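Local coordinates for protein Asp/Glu-specific dipeptidyl-peptidase (Flavobacterium psychrophilum, PDB 5JXF) that removes dipeptides from the N-terminus of oligopeptides as a serine peptidase of family S46, cutting strictly after aspartate or glutamate, at residues A[149-154]-A[166-171]; A[191-196]-A[575-580]; A[366-371]-A[562-567]. One frame throughout, in Å; residues are numbered along the deposited sequence.

Overall arrangement
The three contacts show how a large peptidase is held by small, chemically different joints: two helix contacts flank one between a strand turn and a loop. Along the chain contact 1 comes first, linking helix 148-151 to helix 162-178; strand 186-192 follows and opens contact 2, which closes only at residues 575-580. Contact 3 falls within that long, mostly helical excursion and joins helices 360-375 and 547-571. Centres of contacts 1 and 2 are about 18 Å apart, those of 2 and 3 about 13 Å, and those of 1 and 3 about 26 Å. Contact 2 therefore bridges the others: Leu152 packs on Gly195, and Asn196 reaches the carbonyl of Arg562.

Contact 1 of 3, residues A[149-154]-A[166-171]; sequences AQILDG and NKIQEN. Unlike the reference sequence in segment 149-154: Ile151 (reference Val).
Asn171 meets the end of helix 148-151 with its amide and shows how one side chain can tie off a helix terminus. Its CB leaves helix 162-178 toward the other segment and rests 3.5 Å from the carbonyl O of Ile151. A first torsion of -61° sets CG opposite its own backbone carbonyl carbon; this atom lies close to the same oxygen of Ile151, and the amide nitrogen is carried into a cluster of three backbone carbonyls. The bond from Asn171 ND2 to Asp153 O is the straightest of the three, 3.1 Å long with an N-H...O angle of 154°; the acceptor lies in the plane of the amide, although the donor is tilted from the plane of the carbonyl. Asn171 ND2 also approaches Ile151 O at 2.7 Å, but that bond is weak because it is bent, and a longer weak one reaches Gln150 O. OD1, the other branch of the amide, turns back to within 3.1 Å of Lys167 O in its own helix, an acceptor beside an acceptor.

Apolar contacts flank the amide. Ile151 CD1 lies 4.2 Å from Asn171 CB, while its CG2 touches Ile168 CG2. Leu152, the first residue to leave helical geometry, places CD2 4.3 Å from Ile168 CD1. Tyr198 packs on Ile151, Leu152 and Ile168, so one residue of strand 197-214 lies against both segments.

The chemistry implies a division of labour: isoleucine and leucine branches supply the packing, whereas a single buried NH2 group serves carbonyls where helix 148-151 gives way to loop, and its one good bond and two weak ones probably hold the turn against the longer helix.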
loop_
_atom_site.group_PDB
_atom_site.type_symbol
_atom_site.label_atom_id
_atom_site.label_comp_id
_atom_site.label_asym_id
_atom_site.label_seq_id
_atom_site.Cartn_x
_atom_site.Cartn_y
_atom_site.Cartn_z
ATOM N N ALA A 149 -24.874 -11.954 -43.427
ATOM C CA ALA A 149 -25.927 -11.965 -44.449
ATOM C C ALA A 149 -26.982 -13.030 -44.171
ATOM O O ALA A 149 -28.176 -12.758 -44.224
ATOM C CB ALA A 149 -25.324 -12.177 -45.834
ATOM N N GLN A 150 -26.534 -14.234 -43.840
ATOM C CA GLN A 150 -27.455 -15.326 -43.572
ATOM C C GLN A 150 -28.287 -15.094 -42.312
ATOM O O GLN A 150 -29.421 -15.557 -42.220
ATOM C CB GLN A 150 -26.689 -16.644 -43.463
ATOM C CG GLN A 150 -25.555 -16.788 -44.481
ATOM C CD GLN A 150 -24.929 -18.177 -44.480
ATOM O OE1 GLN A 150 -25.611 -19.182 -44.254
ATOM N NE2 GLN A 150 -23.618 -18.237 -44.712
ATOM N N ILE A 151 -27.734 -14.362 -41.352
ATOM C CA ILE A 151 -28.408 -14.163 -40.076
ATOM C C ILE A 151 -29.396 -12.990 -40.152
ATOM O O ILE A 151 -30.528 -13.099 -39.673
ATOM C CB ILE A 151 -27.376 -13.942 -38.929
ATOM C CG1 ILE A 151 -26.495 -15.191 -38.757
ATOM C CG2 ILE A 151 -28.068 -13.582 -37.618
ATOM C CD1 ILE A 151 -27.235 -16.468 -38.456
ATOM N N LEU A 152 -28.991 -11.885 -40.775
ATOM C CA LEU A 152 -29.866 -10.714 -40.901
ATOM C C LEU A 152 -30.802 -10.817 -42.094
ATOM O O LEU A 152 -31.443 -9.837 -42.482
ATOM C CB LEU A 152 -29.044 -9.433 -41.017
ATOM C CG LEU A 152 -28.156 -9.127 -39.815
ATOM C CD1 LEU A 152 -27.444 -7.803 -40.022
ATOM C CD2 LEU A 152 -28.988 -9.122 -38.530
ATOM N N ASP A 153 -30.877 -12.005 -42.680
ATOM C CA ASP A 153 -31.750 -12.229 -43.819
ATOM C C ASP A 153 -33.216 -12.030 -43.430
ATOM O O ASP A 153 -33.826 -12.885 -42.777
ATOM C CB ASP A 153 -31.521 -13.631 -44.389
ATOM C CG ASP A 153 -32.469 -13.963 -45.520
ATOM O OD1 ASP A 153 -32.273 -13.433 -46.635
ATOM O OD2 ASP A 153 -33.403 -14.760 -45.293
ATOM N N GLY A 154 -33.765 -10.880 -43.817
ATOM C CA GLY A 154 -35.179 -10.605 -43.643
ATOM C C GLY A 154 -35.526 -9.836 -42.384
ATOM O O GLY A 154 -36.696 -9.713 -42.031
ATOM N N ASN A 166 -36.333 -12.368 -32.461
ATOM C CA ASN A 166 -37.089 -13.589 -32.688
ATOM C C ASN A 166 -36.811 -14.239 -34.031
ATOM O O ASN A 166 -36.636 -15.452 -34.082
ATOM C CB ASN A 166 -38.555 -13.217 -32.524
ATOM C CG ASN A 166 -39.109 -13.590 -31.172
ATOM O OD1 ASN A 166 -40.260 -14.106 -31.092
ATOM N ND2 ASN A 166 -38.194 -13.645 -30.158
ATOM N N LYS A 167 -36.749 -13.446 -35.104
ATOM C CA LYS A 167 -36.403 -13.987 -36.425
ATOM C C LYS A 167 -34.897 -14.291 -36.502
ATOM O O LYS A 167 -34.473 -15.286 -37.099
ATOM C CB LYS A 167 -36.829 -13.017 -37.540
ATOM C CG LYS A 167 -36.136 -13.215 -38.917
ATOM N N ILE A 168 -34.100 -13.420 -35.895
ATOM C CA ILE A 168 -32.665 -13.639 -35.770
ATOM C C ILE A 168 -32.374 -15.015 -35.177
ATOM O O ILE A 168 -31.589 -15.772 -35.736
ATOM C CB ILE A 168 -32.016 -12.536 -34.914
ATOM C CG1 ILE A 168 -31.775 -11.287 -35.767
ATOM C CG2 ILE A 168 -30.724 -13.021 -34.264
ATOM C CD1 ILE A 168 -31.173 -10.123 -34.990
ATOM N N GLN A 169 -33.034 -15.358 -34.076
ATOM C CA GLN A 169 -32.830 -16.665 -33.446
ATOM C C GLN A 169 -33.191 -17.845 -34.347
ATOM O O GLN A 169 -32.659 -18.941 -34.181
ATOM C CB GLN A 169 -33.626 -16.764 -32.144
ATOM C CG GLN A 169 -33.120 -15.841 -31.048
ATOM C CD GLN A 169 -31.657 -16.080 -30.716
ATOM O OE1 GLN A 169 -31.201 -17.223 -30.653
ATOM N NE2 GLN A 169 -30.911 -14.997 -30.514
ATOM N N GLU A 170 -34.087 -17.636 -35.305
ATOM C CA GLU A 170 -34.442 -18.723 -36.210
ATOM C C GLU A 170 -33.389 -18.902 -37.292
ATOM O O GLU A 170 -33.070 -20.035 -37.644
ATOM C CB GLU A 170 -35.828 -18.493 -36.821
ATOM C CG GLU A 170 -36.728 -17.705 -35.908
ATOM C CD GLU A 170 -38.039 -17.282 -36.545
ATOM O OE1 GLU A 170 -38.026 -16.883 -37.734
ATOM O OE2 GLU A 170 -39.076 -17.304 -35.831
ATOM N N ASN A 171 -32.851 -17.796 -37.810
ATOM C CA ASN A 171 -31.728 -17.855 -38.745
ATOM C C ASN A 171 -30.480 -18.455 -38.100
ATOM O O ASN A 171 -29.743 -19.214 -38.741
ATOM C CB ASN A 171 -31.401 -16.467 -39.292
ATOM C CG ASN A 171 -32.560 -15.853 -40.056
ATOM O OD1 ASN A 171 -33.689 -16.326 -39.964
ATOM N ND2 ASN A 171 -32.287 -14.787 -40.806
#

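Contact 2 of 3, residues A[191-196]-A[575-580]; sequences TFFEGN and SRIFPD
The backbones approach at Phe193 and Pro579, whose CA atoms are 5.2 Å apart, where the chain turns between the antiparallel strands 186-192 and 197-214 and an extended loop runs past without any hydrogen bond between the segments. Phe193 and Glu194, both with positive phi, form the centre of a type I' β-turn closed by Gly195 N on Phe192 O; Phe193 O in turn accepts from both the backbone N and ND2 of Asn196, the latter at 2.9 Å.

Aromatic-proline packing supplies the contact. Pro579 lies over one face of the Phe193 ring, its CB 3.7 Å from the ring centroid and only 15° off the normal, a CH-pi interaction. Pro579 CD reaches Phe193 CZ at 3.5 Å, while Ile577 CG2 comes to the ring's edge, 3.8 Å from Phe193 CE1. Phe192 offers its own edge, its CD2 lying 4.0 Å from Pro579 CB. An alanine in place of Phe193 would remove the ring and is likely to leave Pro579 and Ile577 without their main partner on this turn.

Less comfortably, Glu194 OE2 lies 3.7 Å from Asp580 OD2, with the carboxylate planes nearly perpendicular. The two like charges would probably raise each other's affinity for a proton, although Asp580 OD1 has its own partner in the backbone N of Glu291.

Around this joint, Leu569 of helix 547-571 packs on both Phe193 and Ile577, while Phe192 lies against strand 197-214 and Arg586 of the outer strand 586-591; the turn thus sits between a long helix and strands of two sheets.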
loop_
_atom_site.group_PDB
_atom_site.type_symbol
_atom_site.label_atom_id
_atom_site.label_comp_id
_atom_site.label_asym_id
_atom_site.label_seq_id
_atom_site.Cartn_x
_atom_site.Cartn_y
_atom_site.Cartn_z
ATOM N N THR A 191 -22.544 -13.285 -31.654
ATOM C CA THR A 191 -22.926 -11.950 -32.074
ATOM C C THR A 191 -21.786 -10.966 -31.850
ATOM O O THR A 191 -21.165 -10.957 -30.792
ATOM C CB THR A 191 -24.163 -11.484 -31.320
ATOM O OG1 THR A 191 -25.087 -12.571 -31.218
ATOM C CG2 THR A 191 -24.807 -10.324 -32.034
ATOM N N PHE A 192 -21.507 -10.144 -32.855
ATOM C CA PHE A 192 -20.447 -9.141 -32.767
ATOM C C PHE A 192 -20.974 -7.720 -32.996
ATOM O O PHE A 192 -21.984 -7.519 -33.684
ATOM C CB PHE A 192 -19.339 -9.432 -33.786
ATOM C CG PHE A 192 -18.511 -10.657 -33.482
ATOM C CD1 PHE A 192 -19.035 -11.933 -33.639
ATOM C CD2 PHE A 192 -17.183 -10.526 -33.075
ATOM C CE1 PHE A 192 -18.260 -13.053 -33.366
ATOM C CE2 PHE A 192 -16.392 -11.646 -32.812
ATOM C CZ PHE A 192 -16.925 -12.907 -32.951
ATOM N N PHE A 193 -20.268 -6.741 -32.436
ATOM C CA PHE A 193 -20.584 -5.327 -32.629
ATOM C C PHE A 193 -22.047 -5.043 -32.311
ATOM O O PHE A 193 -22.716 -4.310 -33.045
ATOM C CB PHE A 193 -20.279 -4.886 -34.067
ATOM C CG PHE A 193 -18.811 -4.726 -34.374
ATOM C CD1 PHE A 193 -18.086 -3.674 -33.838
ATOM C CD2 PHE A 193 -18.171 -5.596 -35.243
ATOM C CE1 PHE A 193 -16.736 -3.511 -34.138
ATOM C CE2 PHE A 193 -16.821 -5.440 -35.547
ATOM C CZ PHE A 193 -16.102 -4.397 -34.988
ATOM N N GLU A 194 -22.544 -5.664 -31.243
ATOM C CA GLU A 194 -23.880 -5.379 -30.707
ATOM C C GLU A 194 -24.991 -5.820 -31.656
ATOM O O GLU A 194 -26.145 -5.448 -31.474
ATOM C CB GLU A 194 -24.026 -3.883 -30.397
ATOM C CG GLU A 194 -23.054 -3.364 -29.337
ATOM C CD GLU A 194 -23.461 -3.734 -27.918
ATOM O OE1 GLU A 194 -24.554 -4.318 -27.739
ATOM O OE2 GLU A 194 -22.676 -3.451 -26.984
ATOM N N GLY A 195 -24.636 -6.604 -32.669
ATOM C CA GLY A 195 -25.619 -7.154 -33.589
ATOM C C GLY A 195 -25.408 -6.774 -35.041
ATOM O O GLY A 195 -26.172 -7.196 -35.919
ATOM N N ASN A 196 -24.378 -5.974 -35.300
ATOM C CA ASN A 196 -24.046 -5.571 -36.664
ATOM C C ASN A 196 -23.328 -6.662 -37.449
ATOM O O ASN A 196 -23.145 -6.554 -38.659
ATOM C CB ASN A 196 -23.183 -4.309 -36.649
ATOM C CG ASN A 196 -23.969 -3.072 -36.287
ATOM O OD1 ASN A 196 -24.701 -2.527 -37.113
ATOM N ND2 ASN A 196 -23.808 -2.602 -35.053
ATOM N N SER A 575 -9.987 4.135 -37.127
ATOM C CA SER A 575 -9.687 4.556 -35.760
ATOM C C SER A 575 -9.449 3.369 -34.823
ATOM O O SER A 575 -9.696 3.458 -33.619
ATOM C CB SER A 575 -10.818 5.435 -35.225
ATOM O OG SER A 575 -12.074 4.803 -35.394
ATOM N N ARG A 576 -8.966 2.269 -35.394
ATOM C CA ARG A 576 -8.666 1.043 -34.651
ATOM C C ARG A 576 -9.865 0.520 -33.859
ATOM O O ARG A 576 -9.730 0.159 -32.692
ATOM C CB ARG A 576 -7.477 1.259 -33.703
ATOM C CG ARG A 576 -6.258 1.877 -34.355
ATOM C CD ARG A 576 -5.077 1.875 -33.398
ATOM N NE ARG A 576 -4.583 0.525 -33.141
ATOM C CZ ARG A 576 -4.720 -0.120 -31.986
ATOM N NH1 ARG A 576 -5.343 0.455 -30.961
ATOM N NH2 ARG A 576 -4.231 -1.344 -31.859
ATOM N N ILE A 577 -11.034 0.469 -34.489
ATOM C CA ILE A 577 -12.211 -0.022 -33.787
ATOM C C ILE A 577 -12.243 -1.545 -33.808
ATOM O O ILE A 577 -12.161 -2.172 -34.861
ATOM C CB ILE A 577 -13.512 0.560 -34.372
ATOM C CG1 ILE A 577 -13.761 1.944 -33.765
ATOM C CG2 ILE A 577 -14.697 -0.333 -34.052
ATOM C CD1 ILE A 577 -14.915 2.689 -34.364
ATOM N N PHE A 578 -12.327 -2.122 -32.617
ATOM C CA PHE A 578 -12.380 -3.561 -32.445
ATOM C C PHE A 578 -13.717 -3.934 -31.836
ATOM O O PHE A 578 -14.292 -3.151 -31.099
ATOM C CB PHE A 578 -11.227 -4.049 -31.561
ATOM C CG PHE A 578 -11.193 -3.419 -30.195
ATOM C CD1 PHE A 578 -10.590 -2.184 -30.000
ATOM C CD2 PHE A 578 -11.726 -4.081 -29.095
ATOM C CE1 PHE A 578 -10.535 -1.609 -28.731
ATOM C CE2 PHE A 578 -11.675 -3.511 -27.814
ATOM C CZ PHE A 578 -11.080 -2.273 -27.638
ATOM N N PRO A 579 -14.223 -5.133 -32.152
ATOM C CA PRO A 579 -15.491 -5.590 -31.583
ATOM C C PRO A 579 -15.367 -5.849 -30.090
ATOM O O PRO A 579 -14.310 -6.296 -29.641
ATOM C CB PRO A 579 -15.764 -6.894 -32.343
ATOM C CG PRO A 579 -14.435 -7.361 -32.757
ATOM C CD PRO A 579 -13.659 -6.120 -33.083
ATOM N N ASP A 580 -16.434 -5.590 -29.345
ATOM C CA ASP A 580 -16.461 -5.833 -27.904
ATOM C C ASP A 580 -16.190 -7.312 -27.696
ATOM O O ASP A 580 -16.495 -8.108 -28.567
ATOM C CB ASP A 580 -17.817 -5.430 -27.296
ATOM C CG ASP A 580 -17.912 -3.918 -26.951
ATOM O OD1 ASP A 580 -16.953 -3.341 -26.386
ATOM O OD2 ASP A 580 -18.969 -3.305 -27.224
#

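Contact 3 of 3, residues A[366-371]-A[562-567]; sequences NFEKDF and RIYMKA
Tyr564 and Phe371 form a T-shaped (edge-to-face) aromatic pair between two helices, 360-375 and 547-571, whose local axes come no closer than 13.3 Å and cross at 74°. At that separation the backbones are far from touching, and long side chains must span the gap.

Aromatic packing comes first. The edge of Tyr564 is directed at the face of Phe371, with ring planes at 82° and centroids 5.1 Å apart. Tyr564 CE1 stands over the centre of the Phe371 ring, 3.8 Å from Phe371 CZ. Both residues have CG anti to the backbone N (chi1 169° for Phe371), carrying each ring outward from its helix toward the other.

Aliphatic packing completes the same ring's surroundings. Ala567, one helical turn beyond Tyr564, brings CB into the plane of the Phe371 ring at its edge, so a small residue admits the end of a large one. Leu388 of helix 386-415 touches Phe371, Tyr564 and Glu368, adding a third helix to this buried cluster.

The polar end of the tyrosine has carbons as its nearest neighbours here. Its hydroxyl passes the edge of the Phe367 ring, lying in that ring's plane, and is buried with no hydrogen-bonding partner in the model, which is likely to cost some energy. Glu368 crosses Tyr564 at about a right angle; its OE2 is a little farther off and not bonded to the hydroxyl, while OE1 bonds to Ser295 OG. What Glu368 gives the phenol is chiefly its methylene: Tyr564 OH lies 3.6 Å from Glu368 CG.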
loop_
_atom_site.group_PDB
_atom_site.type_symbol
_atom_site.label_atom_id
_atom_site.label_comp_id
_atom_site.label_asym_id
_atom_site.label_seq_id
_atom_site.Cartn_x
_atom_site.Cartn_y
_atom_site.Cartn_z
ATOM N N ASN A 366 -17.361 14.548 -23.814
ATOM C CA ASN A 366 -16.575 15.277 -24.796
ATOM C C ASN A 366 -16.561 14.584 -26.162
ATOM O O ASN A 366 -16.572 15.244 -27.199
ATOM C CB ASN A 366 -15.147 15.468 -24.284
ATOM C CG ASN A 366 -15.078 16.391 -23.076
ATOM O OD1 ASN A 366 -16.023 17.129 -22.782
ATOM N ND2 ASN A 366 -13.953 16.356 -22.372
ATOM N N PHE A 367 -16.536 13.253 -26.166
ATOM C CA PHE A 367 -16.582 12.519 -27.423
ATOM C C PHE A 367 -17.953 12.674 -28.067
ATOM O O PHE A 367 -18.068 12.861 -29.281
ATOM C CB PHE A 367 -16.270 11.032 -27.224
ATOM C CG PHE A 367 -16.702 10.173 -28.386
ATOM C CD1 PHE A 367 -15.936 10.107 -29.541
ATOM C CD2 PHE A 367 -17.889 9.458 -28.335
ATOM C CE1 PHE A 367 -16.343 9.331 -30.618
ATOM C CE2 PHE A 367 -18.304 8.691 -29.409
ATOM C CZ PHE A 367 -17.528 8.625 -30.551
ATOM N N GLU A 368 -18.989 12.585 -27.238
ATOM C CA GLU A 368 -20.369 12.620 -27.716
ATOM C C GLU A 368 -20.756 13.981 -28.297
ATOM O O GLU A 368 -21.618 14.067 -29.177
ATOM C CB GLU A 368 -21.319 12.238 -26.580
ATOM C CG GLU A 368 -21.235 10.777 -26.208
ATOM C CD GLU A 368 -21.644 10.510 -24.780
ATOM O OE1 GLU A 368 -22.153 11.439 -24.107
ATOM O OE2 GLU A 368 -21.437 9.365 -24.323
ATOM N N LYS A 369 -20.117 15.042 -27.812
ATOM C CA LYS A 369 -20.348 16.375 -28.357
ATOM C C LYS A 369 -19.645 16.523 -29.713
ATOM O O LYS A 369 -19.906 17.465 -30.456
ATOM C CB LYS A 369 -19.876 17.451 -27.373
ATOM C CG LYS A 369 -20.811 17.660 -26.189
ATOM N N ASP A 370 -18.760 15.581 -30.028
ATOM C CA ASP A 370 -18.099 15.535 -31.331
ATOM C C ASP A 370 -18.754 14.489 -32.224
ATOM O O ASP A 370 -18.636 14.535 -33.448
ATOM C CB ASP A 370 -16.610 15.221 -31.174
ATOM C CG ASP A 370 -15.899 15.081 -32.509
ATOM O OD1 ASP A 370 -16.270 15.794 -33.465
ATOM O OD2 ASP A 370 -14.979 14.244 -32.610
ATOM N N PHE A 371 -19.431 13.536 -31.594
ATOM C CA PHE A 371 -20.123 12.472 -32.311
ATOM C C PHE A 371 -21.194 13.056 -33.219
ATOM O O PHE A 371 -21.146 12.907 -34.437
ATOM C CB PHE A 371 -20.747 11.482 -31.322
ATOM C CG PHE A 371 -21.705 10.507 -31.953
ATOM C CD1 PHE A 371 -21.239 9.470 -32.743
ATOM C CD2 PHE A 371 -23.076 10.624 -31.746
ATOM C CE1 PHE A 371 -22.120 8.572 -33.322
ATOM C CE2 PHE A 371 -23.962 9.727 -32.323
ATOM C CZ PHE A 371 -23.484 8.701 -33.111
ATOM N N ARG A 562 -27.106 -0.998 -30.443
ATOM C CA ARG A 562 -26.769 -1.610 -31.723
ATOM C C ARG A 562 -26.525 -0.545 -32.796
ATOM O O ARG A 562 -25.580 -0.655 -33.583
ATOM C CB ARG A 562 -27.876 -2.572 -32.168
ATOM C CG ARG A 562 -27.662 -3.186 -33.550
ATOM C CD ARG A 562 -28.686 -4.273 -33.860
ATOM N NE ARG A 562 -30.017 -3.720 -34.113
ATOM C CZ ARG A 562 -31.017 -3.749 -33.239
ATOM N NH1 ARG A 562 -30.843 -4.316 -32.054
ATOM N NH2 ARG A 562 -32.194 -3.217 -33.544
ATOM N N ILE A 563 -27.370 0.488 -32.811
ATOM C CA ILE A 563 -27.275 1.556 -33.808
ATOM C C ILE A 563 -26.128 2.508 -33.493
ATOM O O ILE A 563 -25.421 2.974 -34.391
ATOM C CB ILE A 563 -28.578 2.358 -33.893
ATOM C CG1 ILE A 563 -29.724 1.460 -34.349
ATOM C CG2 ILE A 563 -28.433 3.546 -34.840
ATOM C CD1 ILE A 563 -31.045 2.188 -34.425
ATOM N N TYR A 564 -25.953 2.789 -32.207
ATOM C CA TYR A 564 -24.857 3.626 -31.744
ATOM C C TYR A 564 -23.523 3.015 -32.178
ATOM O O TYR A 564 -22.612 3.732 -32.599
ATOM C CB TYR A 564 -24.919 3.786 -30.222
ATOM C CG TYR A 564 -23.994 4.839 -29.651
ATOM C CD1 TYR A 564 -23.548 5.907 -30.423
ATOM C CD2 TYR A 564 -23.556 4.753 -28.337
ATOM C CE1 TYR A 564 -22.698 6.862 -29.896
ATOM C CE2 TYR A 564 -22.706 5.695 -27.799
ATOM C CZ TYR A 564 -22.276 6.747 -28.578
ATOM O OH TYR A 564 -21.430 7.683 -28.028
ATOM N N MET A 565 -23.428 1.689 -32.088
ATOM C CA MET A 565 -22.224 0.959 -32.488
ATOM C C MET A 565 -21.952 1.137 -33.981
ATOM O O MET A 565 -20.847 1.506 -34.383
ATOM C CB MET A 565 -22.368 -0.529 -32.148
ATOM C CG MET A 565 -21.083 -1.355 -32.261
ATOM S SD MET A 565 -19.800 -0.814 -31.105
ATOM C CE MET A 565 -18.571 -0.179 -32.243
ATOM N N LYS A 566 -22.977 0.885 -34.791
ATOM C CA LYS A 566 -22.888 1.049 -36.243
ATOM C C LYS A 566 -22.514 2.476 -36.629
ATOM O O LYS A 566 -21.748 2.697 -37.568
ATOM C CB LYS A 566 -24.214 0.657 -36.900
ATOM C CG LYS A 566 -24.285 0.871 -38.408
ATOM C CD LYS A 566 -25.653 0.450 -38.943
ATOM C CE LYS A 566 -25.928 1.008 -40.329
ATOM N NZ LYS A 566 -24.946 0.529 -41.338
ATOM N N ALA A 567 -23.055 3.439 -35.895
ATOM C CA ALA A 567 -22.784 4.845 -36.159
ATOM C C ALA A 567 -21.302 5.137 -36.008
ATOM O O ALA A 567 -20.695 5.787 -36.861
ATOM C CB ALA A 567 -23.594 5.730 -35.228
#